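Local coordinates for protein AGR_C_4470p (Agrobacterium tumefaciens str. C58, PDB 2HQV) that is of unknown function but belongs to the ChuX/HutX haem-utilisation family and so probably takes part in the handling or intracellular use of haem, at residues Ile75-Ile85 and Gln174-Phe185. Numbering follows the deposited sequence.
Sequences IWNEMRGWGEI and QLAKFEELRDGF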
loop_
_atom_site.group_PDB
_atom_site.type_symbol
_atom_site.label_atom_id
_atom_site.label_comp_id
_atom_site.label_asym_id
_atom_site.label_seq_id
_atom_site.Cartn_x
_atom_site.Cartn_y
_atom_site.Cartn_z
ATOM N N ILE A 75 0.457 -14.131 16.487
ATOM C CA ILE A 75 1.668 -13.699 15.808
ATOM C C ILE A 75 1.874 -12.195 15.938
ATOM O O ILE A 75 2.992 -11.737 16.192
ATOM C CB ILE A 75 1.643 -14.146 14.327
ATOM C CG1 ILE A 75 1.749 -15.679 14.275
ATOM C CG2 ILE A 75 2.786 -13.493 13.545
ATOM C CD1 ILE A 75 1.566 -16.297 12.887
ATOM N N TRP A 76 0.802 -11.425 15.782
ATOM C CA TRP A 76 0.905 -9.977 15.920
ATOM C C TRP A 76 1.357 -9.627 17.341
ATOM O O TRP A 76 2.252 -8.810 17.531
ATOM C CB TRP A 76 -0.444 -9.317 15.624
ATOM C CG TRP A 76 -0.389 -7.834 15.627
ATOM C CD1 TRP A 76 -0.616 -7.005 16.689
ATOM C CD2 TRP A 76 -0.061 -6.985 14.518
ATOM N NE1 TRP A 76 -0.448 -5.696 16.311
ATOM C CE2 TRP A 76 -0.102 -5.652 14.987
ATOM C CE3 TRP A 76 0.275 -7.222 13.177
ATOM C CZ2 TRP A 76 0.167 -4.553 14.156
ATOM C CZ3 TRP A 76 0.545 -6.129 12.348
ATOM C CH2 TRP A 76 0.494 -4.811 12.848
ATOM N N ASN A 77 0.734 -10.248 18.339
ATOM C CA ASN A 77 1.095 -9.986 19.734
ATOM C C ASN A 77 2.564 -10.342 19.959
ATOM O O ASN A 77 3.302 -9.620 20.632
ATOM C CB ASN A 77 0.218 -10.810 20.683
ATOM C CG ASN A 77 0.647 -10.672 22.134
ATOM O OD1 ASN A 77 0.589 -9.584 22.708
ATOM N ND2 ASN A 77 1.091 -11.777 22.733
ATOM N N GLU A 78 2.974 -11.463 19.384
ATOM C CA GLU A 78 4.345 -11.934 19.492
ATOM C C GLU A 78 5.308 -10.883 18.932
ATOM O O GLU A 78 6.267 -10.473 19.597
ATOM C CB GLU A 78 4.494 -13.244 18.711
ATOM C CG GLU A 78 5.735 -14.035 19.030
ATOM C CD GLU A 78 5.672 -14.668 20.408
ATOM O OE1 GLU A 78 4.894 -15.630 20.590
ATOM O OE2 GLU A 78 6.392 -14.194 21.306
HETATM N N MSE A 79 5.042 -10.433 17.711
HETATM C CA MSE A 79 5.913 -9.449 17.072
HETATM C C MSE A 79 5.950 -8.101 17.791
HETATM O O MSE A 79 6.940 -7.380 17.706
HETATM C CB MSE A 79 5.505 -9.256 15.610
HETATM C CG MSE A 79 5.629 -10.530 14.781
HETATM SE SE MSE A 79 5.318 -10.208 12.889
HETATM C CE MSE A 79 3.458 -9.644 12.973
ATOM N N ARG A 80 4.878 -7.760 18.498
ATOM C CA ARG A 80 4.849 -6.497 19.226
ATOM C C ARG A 80 5.961 -6.459 20.276
ATOM O O ARG A 80 6.338 -5.393 20.752
ATOM C CB ARG A 80 3.491 -6.294 19.904
ATOM C CG ARG A 80 2.345 -6.037 18.933
ATOM C CD ARG A 80 1.089 -5.627 19.675
ATOM N NE ARG A 80 1.365 -4.491 20.543
ATOM C CZ ARG A 80 1.401 -4.557 21.869
ATOM N NH1 ARG A 80 1.167 -5.710 22.490
ATOM N NH2 ARG A 80 1.697 -3.474 22.575
ATOM N N GLY A 81 6.487 -7.627 20.633
ATOM C CA GLY A 81 7.551 -7.672 21.621
ATOM C C GLY A 81 8.924 -7.711 20.977
ATOM O O GLY A 81 9.936 -7.770 21.672
ATOM N N TRP A 82 8.960 -7.658 19.647
ATOM C CA TRP A 82 10.222 -7.714 18.908
ATOM C C TRP A 82 10.977 -6.393 18.838
ATOM O O TRP A 82 12.112 -6.355 18.369
ATOM C CB TRP A 82 9.981 -8.206 17.478
ATOM C CG TRP A 82 9.554 -9.645 17.341
ATOM C CD1 TRP A 82 9.205 -10.510 18.344
ATOM C CD2 TRP A 82 9.403 -10.371 16.115
ATOM N NE1 TRP A 82 8.848 -11.728 17.813
ATOM C CE2 TRP A 82 8.960 -11.672 16.448
ATOM C CE3 TRP A 82 9.599 -10.048 14.764
ATOM C CZ2 TRP A 82 8.708 -12.654 15.477
ATOM C CZ3 TRP A 82 9.347 -11.027 13.792
ATOM C CH2 TRP A 82 8.906 -12.316 14.159
ATOM N N GLY A 83 10.361 -5.313 19.297
ATOM C CA GLY A 83 11.023 -4.026 19.241
ATOM C C GLY A 83 10.714 -3.332 17.928
ATOM O O GLY A 83 9.667 -3.573 17.330
ATOM N N GLU A 84 11.621 -2.481 17.465
ATOM C CA GLU A 84 11.396 -1.764 16.213
ATOM C C GLU A 84 11.653 -2.640 14.989
ATOM O O GLU A 84 12.776 -3.062 14.739
ATOM C CB GLU A 84 12.285 -0.516 16.143
ATOM C CG GLU A 84 12.007 0.364 14.927
ATOM C CD GLU A 84 12.992 1.517 14.793
ATOM O OE1 GLU A 84 12.867 2.304 13.833
ATOM O OE2 GLU A 84 13.892 1.636 15.649
ATOM N N ILE A 85 10.598 -2.913 14.233
ATOM C CA ILE A 85 10.712 -3.723 13.028
ATOM C C ILE A 85 10.523 -2.822 11.806
ATOM O O ILE A 85 10.481 -1.599 11.928
ATOM C CB ILE A 85 9.651 -4.870 13.023
ATOM C CG1 ILE A 85 8.246 -4.328 13.328
ATOM C CG2 ILE A 85 10.018 -5.905 14.074
ATOM C CD1 ILE A 85 7.624 -3.454 12.231
ATOM N N GLN A 174 16.240 -9.628 17.933
ATOM C CA GLN A 174 15.040 -9.714 17.107
ATOM C C GLN A 174 15.071 -10.964 16.237
ATOM O O GLN A 174 14.086 -11.691 16.138
ATOM C CB GLN A 174 14.940 -8.474 16.226
ATOM C CG GLN A 174 13.568 -8.242 15.634
ATOM C CD GLN A 174 13.461 -6.876 15.004
ATOM O OE1 GLN A 174 13.819 -6.690 13.846
ATOM N NE2 GLN A 174 12.985 -5.900 15.774
ATOM N N LEU A 175 16.219 -11.205 15.611
ATOM C CA LEU A 175 16.408 -12.369 14.753
ATOM C C LEU A 175 16.098 -13.656 15.503
ATOM O O LEU A 175 15.417 -14.532 14.980
ATOM C CB LEU A 175 17.845 -12.411 14.226
ATOM C CG LEU A 175 18.211 -13.623 13.364
ATOM C CD1 LEU A 175 17.253 -13.723 12.177
ATOM C CD2 LEU A 175 19.653 -13.494 12.883
ATOM N N ALA A 176 16.606 -13.768 16.730
ATOM C CA ALA A 176 16.374 -14.958 17.546
ATOM C C ALA A 176 14.877 -15.218 17.759
ATOM O O ALA A 176 14.421 -16.363 17.682
ATOM C CB ALA A 176 17.082 -14.814 18.901
ATOM N N LYS A 177 14.114 -14.158 18.023
ATOM C CA LYS A 177 12.671 -14.296 18.235
ATOM C C LYS A 177 11.971 -14.727 16.949
ATOM O O LYS A 177 11.026 -15.514 16.977
ATOM C CB LYS A 177 12.074 -12.973 18.734
ATOM C CG LYS A 177 12.662 -12.508 20.068
ATOM C CD LYS A 177 12.051 -11.201 20.530
ATOM C CE LYS A 177 12.644 -10.752 21.862
ATOM N NZ LYS A 177 12.020 -9.482 22.331
ATOM N N PHE A 178 12.431 -14.198 15.821
ATOM C CA PHE A 178 11.857 -14.563 14.527
ATOM C C PHE A 178 12.080 -16.066 14.291
ATOM O O PHE A 178 11.137 -16.819 14.027
ATOM C CB PHE A 178 12.537 -13.769 13.401
ATOM C CG PHE A 178 12.249 -14.308 12.024
ATOM C CD1 PHE A 178 11.120 -13.904 11.320
ATOM C CD2 PHE A 178 13.088 -15.259 11.448
ATOM C CE1 PHE A 178 10.826 -14.438 10.062
ATOM C CE2 PHE A 178 12.799 -15.801 10.188
ATOM C CZ PHE A 178 11.662 -15.385 9.496
ATOM N N GLU A 179 13.335 -16.490 14.388
ATOM C CA GLU A 179 13.689 -17.893 14.179
ATOM C C GLU A 179 12.894 -18.812 15.106
ATOM O O GLU A 179 12.381 -19.847 14.688
ATOM C CB GLU A 179 15.183 -18.087 14.416
ATOM C CG GLU A 179 16.060 -17.156 13.585
ATOM C CD GLU A 179 17.537 -17.428 13.778
ATOM O OE1 GLU A 179 17.946 -17.654 14.936
ATOM O OE2 GLU A 179 18.288 -17.408 12.777
ATOM N N GLU A 180 12.800 -18.409 16.370
ATOM C CA GLU A 180 12.075 -19.148 17.395
ATOM C C GLU A 180 10.617 -19.349 16.970
ATOM O O GLU A 180 10.110 -20.468 16.943
ATOM C CB GLU A 180 12.141 -18.349 18.696
ATOM C CG GLU A 180 11.585 -19.027 19.927
ATOM C CD GLU A 180 11.424 -18.039 21.078
ATOM O OE1 GLU A 180 12.350 -17.226 21.299
ATOM O OE2 GLU A 180 10.376 -18.074 21.761
ATOM N N LEU A 181 9.941 -18.256 16.641
ATOM C CA LEU A 181 8.547 -18.331 16.222
ATOM C C LEU A 181 8.390 -19.148 14.933
ATOM O O LEU A 181 7.525 -20.031 14.847
ATOM C CB LEU A 181 7.985 -16.921 16.030
ATOM C CG LEU A 181 6.500 -16.815 15.689
ATOM C CD1 LEU A 181 5.663 -17.481 16.790
ATOM C CD2 LEU A 181 6.128 -15.359 15.534
ATOM N N ARG A 182 9.234 -18.857 13.939
ATOM C CA ARG A 182 9.200 -19.570 12.657
ATOM C C ARG A 182 9.442 -21.076 12.838
ATOM O O ARG A 182 8.720 -21.892 12.263
ATOM C CB ARG A 182 10.243 -18.977 11.693
ATOM C CG ARG A 182 10.266 -19.589 10.275
ATOM C CD ARG A 182 11.101 -20.869 10.164
ATOM N NE ARG A 182 12.537 -20.619 10.027
ATOM C CZ ARG A 182 13.336 -20.270 11.026
ATOM N NH1 ARG A 182 12.841 -20.128 12.246
ATOM N NH2 ARG A 182 14.629 -20.064 10.812
ATOM N N ASP A 183 10.447 -21.442 13.634
ATOM C CA ASP A 183 10.748 -22.860 13.861
ATOM C C ASP A 183 9.527 -23.621 14.386
ATOM O O ASP A 183 9.286 -24.764 13.999
ATOM C CB ASP A 183 11.894 -23.032 14.868
ATOM C CG ASP A 183 13.228 -22.583 14.322
ATOM O OD1 ASP A 183 13.377 -22.510 13.083
ATOM O OD2 ASP A 183 14.138 -22.321 15.141
ATOM N N GLY A 184 8.770 -22.976 15.270
ATOM C CA GLY A 184 7.591 -23.601 15.846
ATOM C C GLY A 184 6.520 -24.020 14.858
ATOM O O GLY A 184 5.691 -24.882 15.159
ATOM N N PHE A 185 6.530 -23.413 13.676
ATOM C CA PHE A 185 5.548 -23.726 12.647
ATOM C C PHE A 185 6.101 -24.701 11.619
ATOM O O PHE A 185 5.368 -25.205 10.765
ATOM C CB PHE A 185 5.081 -22.437 11.961
ATOM C CG PHE A 185 4.199 -21.581 12.825
ATOM C CD1 PHE A 185 2.920 -22.011 13.172
ATOM C CD2 PHE A 185 4.650 -20.358 13.311
ATOM C CE1 PHE A 185 2.101 -21.238 13.994
ATOM C CE2 PHE A 185 3.841 -19.576 14.133
ATOM C CZ PHE A 185 2.559 -20.015 14.478
#
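Helix 75-79 and helix 174-185 run nearly antiparallel, their axes at 159° and 11.6 Å apart at closest approach, and Trp82, in the type I turn Met79-Trp82, fills the gap by packing against Lys177, Phe178 and Leu181. The indole lies between the two segments: selenomethionine Met79 CG sits over one face, while Lys177 CB and the backbone N of Phe178 lie over the opposite one. Lys177 CB makes a CH-pi contact, 3.9 Å from the centroid of the five-membered ring of Trp82. Farther along the indole, Trp82 CH2 meets the edge of the Phe178 ring, and Leu181 CD2 reaches Trp82 CZ2 at 3.7 Å and also touches Glu78 CG.

Polar side chains of the long helix then tie down the exit from the turn. Lys177, its aliphatic chain drawn out straight along the indole, donates from NZ to Gly81 O (2.8 Å). Gln174, with CG anti to the backbone N (chi1 -163°), sends NE2 to Trp82 O at 2.8 Å and Glu84 O at 3.0 Å. Both bonds are almost straight and lie in the amide plane, although NE2 stands above each carbonyl plane; the backbone N of Arg163 bonds Gln174 OE1, and together the three bonds hold the amide's rotation.

Phe178 and Leu181 continue onto Phe134 of strand 129-139, and Ile75 onto Ile132, so the helix pair packs against the six-stranded antiparallel sheet, which the chain re-enters at Ile85.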